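Local coordinates for protein butyryl-CoA dehydrogenase (Marinomonas mediterranea, PDB 6CXT) that belongs to the acyl-CoA dehydrogenase family of flavoproteins and binds flavin-adenine dinucleotide, at residues A163-V168 / V185-T190. Residues are numbered along the deposited sequence; the frame is centred on the assembly and turned at random.
Sequences ADYYVV and VVPRNT
Y166 and V186 pair through both backbone hydrogen bonds: V186 N gives to Y166 O at 2.7 Å, and Y166 N gives to V186 O at 2.9 Å. Weaker CA-H...O contacts, from Y165 CA to V186 O and from V185 CA to Y166 O, give each carbonyl a second neighbour. Two residues further on, just past the end of strand 181-187, R188 N hydrogen-bonds D164 O, so the ladder runs on beyond the strand.

The R188 side chain reaches across to A163 and Y166. CG lies anti to the backbone N (chi1 -176°) and the chain bends at chi2 (54°), which brings NH1 to a hydrogen bond with A163 O at 2.7 Å, on a lone pair of the carbonyl and near the guanidinium plane. NH1 also bonds S161 O, so two carbonyls of the same loop hold this nitrogen. Y166 OH sits over one guanidinium face, 3.3 Å from NH1 but badly angled for a bond; its hydrogen-bond partner is G160 O. R188 CD meets the Y166 ring at its edge, 3.7 Å from CE2.

All this belongs to an antiparallel hairpin, 165-171 with 181-187, in the beta-rich middle domain of the acyl-CoA dehydrogenase fold; 121-124 flanks the first strand.

Apolar contacts line both faces. Y165, V185 and P187 share one, where Y165 CD1 lies 3.9 Å from V185 CG1 and 4.1 Å from P187 CB, and helix 104-114 packs on Y165 and V185 through L110. On the other face, with Y166, V168 CG2 meets V186 CG2 at 3.7 Å, and F214 of strand 209-220 packs on both valines. A type I turn from P187 to T190 ends the strand; T190 N and OG1 both hydrogen-bond P187 O, from the same face of its plane.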
loop_
_atom_site.group_PDB
_atom_site.type_symbol
_atom_site.label_atom_id
_atom_site.label_comp_id
_atom_site.label_asym_id
_atom_site.label_seq_id
_atom_site.Cartn_x
_atom_site.Cartn_y
_atom_site.Cartn_z
ATOM N N ALA B 163 -29.415 19.596 19.181
ATOM C CA ALA B 163 -29.827 18.510 20.078
ATOM C C ALA B 163 -30.920 19.014 21.052
ATOM O O ALA B 163 -30.779 20.103 21.664
ATOM C CB ALA B 163 -28.628 17.989 20.880
ATOM N N ASP B 164 -31.933 18.170 21.205
ATOM C CA ASP B 164 -32.959 18.291 22.247
ATOM C C ASP B 164 -32.568 17.526 23.500
ATOM O O ASP B 164 -33.050 17.854 24.583
ATOM C CB ASP B 164 -34.302 17.826 21.723
ATOM C CG ASP B 164 -34.779 18.697 20.612
ATOM O OD1 ASP B 164 -34.932 19.911 20.843
ATOM O OD2 ASP B 164 -34.930 18.203 19.477
ATOM N N TYR B 165 -31.671 16.547 23.362
ATOM C CA TYR B 165 -31.101 15.787 24.456
ATOM C C TYR B 165 -29.657 15.429 24.166
ATOM O O TYR B 165 -29.323 15.206 23.008
ATOM C CB TYR B 165 -31.791 14.455 24.565
ATOM C CG TYR B 165 -33.282 14.557 24.739
ATOM C CD1 TYR B 165 -33.853 14.859 26.014
ATOM C CD2 TYR B 165 -34.115 14.337 23.672
ATOM C CE1 TYR B 165 -35.224 14.944 26.167
ATOM C CE2 TYR B 165 -35.489 14.407 23.820
ATOM C CZ TYR B 165 -36.033 14.702 25.067
ATOM O OH TYR B 165 -37.408 14.738 25.145
ATOM N N TYR B 166 -28.829 15.410 25.199
ATOM C CA TYR B 166 -27.454 14.895 25.140
ATOM C C TYR B 166 -27.359 13.614 25.906
ATOM O O TYR B 166 -27.833 13.540 27.042
ATOM C CB TYR B 166 -26.488 15.869 25.733
ATOM C CG TYR B 166 -26.537 17.160 24.999
ATOM C CD1 TYR B 166 -25.854 17.322 23.765
ATOM C CD2 TYR B 166 -27.299 18.232 25.493
ATOM C CE1 TYR B 166 -25.900 18.540 23.062
ATOM C CE2 TYR B 166 -27.370 19.453 24.778
ATOM C CZ TYR B 166 -26.663 19.603 23.580
ATOM O OH TYR B 166 -26.790 20.792 22.886
ATOM N N VAL B 167 -26.790 12.563 25.299
ATOM C CA VAL B 167 -26.406 11.377 26.123
ATOM C C VAL B 167 -24.985 11.661 26.571
ATOM O O VAL B 167 -24.059 11.708 25.753
ATOM C CB VAL B 167 -26.545 10.068 25.309
ATOM C CG1 VAL B 167 -26.135 8.862 26.126
ATOM C CG2 VAL B 167 -27.952 9.930 24.791
ATOM N N VAL B 168 -24.784 11.856 27.869
ATOM C CA VAL B 168 -23.551 12.429 28.392
ATOM C C VAL B 168 -22.955 11.364 29.295
ATOM O O VAL B 168 -23.700 10.718 30.030
ATOM C CB VAL B 168 -23.859 13.688 29.208
ATOM C CG1 VAL B 168 -22.614 14.290 29.848
ATOM C CG2 VAL B 168 -24.547 14.701 28.313
ATOM N N VAL B 185 -29.136 11.017 30.211
ATOM C CA VAL B 185 -29.805 11.779 29.156
ATOM C C VAL B 185 -30.051 13.163 29.728
ATOM O O VAL B 185 -30.724 13.290 30.764
ATOM C CB VAL B 185 -31.149 11.150 28.781
ATOM C CG1 VAL B 185 -31.903 12.029 27.774
ATOM C CG2 VAL B 185 -30.953 9.752 28.215
ATOM N N VAL B 186 -29.485 14.196 29.105
ATOM C CA VAL B 186 -29.529 15.555 29.636
ATOM C C VAL B 186 -30.398 16.386 28.678
ATOM O O VAL B 186 -29.973 16.651 27.543
ATOM C CB VAL B 186 -28.137 16.158 29.795
ATOM C CG1 VAL B 186 -28.194 17.588 30.348
ATOM C CG2 VAL B 186 -27.269 15.271 30.679
ATOM N N PRO B 187 -31.581 16.797 29.101
ATOM C CA PRO B 187 -32.378 17.621 28.203
ATOM C C PRO B 187 -31.705 18.968 27.902
ATOM O O PRO B 187 -31.056 19.530 28.729
ATOM C CB PRO B 187 -33.706 17.786 28.944
ATOM C CG PRO B 187 -33.711 16.729 29.975
ATOM C CD PRO B 187 -32.287 16.482 30.339
ATOM N N ARG B 188 -31.859 19.436 26.678
ATOM C CA ARG B 188 -31.309 20.695 26.221
ATOM C C ARG B 188 -31.734 21.893 27.094
ATOM O O ARG B 188 -30.956 22.720 27.318
ATOM C CB ARG B 188 -31.687 20.943 24.764
ATOM C CG ARG B 188 -31.109 22.178 24.109
ATOM C CD ARG B 188 -29.615 22.303 24.185
ATOM N NE ARG B 188 -29.088 23.389 23.394
ATOM C CZ ARG B 188 -28.949 23.375 22.087
ATOM N NH1 ARG B 188 -29.320 22.335 21.395
ATOM N NH2 ARG B 188 -28.446 24.422 21.481
ATOM N N ASN B 189 -32.967 21.924 27.572
ATOM C CA ASN B 189 -33.453 23.018 28.408
ATOM C C ASN B 189 -32.909 23.063 29.852
ATOM O O ASN B 189 -33.261 23.911 30.603
ATOM C CB ASN B 189 -34.981 23.105 28.343
ATOM C CG ASN B 189 -35.490 23.422 26.943
ATOM O OD1 ASN B 189 -34.720 23.700 26.077
ATOM N ND2 ASN B 189 -36.779 23.349 26.738
ATOM N N THR B 190 -32.053 22.139 30.215
ATOM C CA THR B 190 -31.412 22.122 31.549
ATOM C C THR B 190 -30.553 23.396 31.688
ATOM O O THR B 190 -29.569 23.592 30.925
ATOM C CB THR B 190 -30.544 20.850 31.768
ATOM O OG1 THR B 190 -31.320 19.679 31.486
ATOM C CG2 THR B 190 -29.941 20.808 33.172
#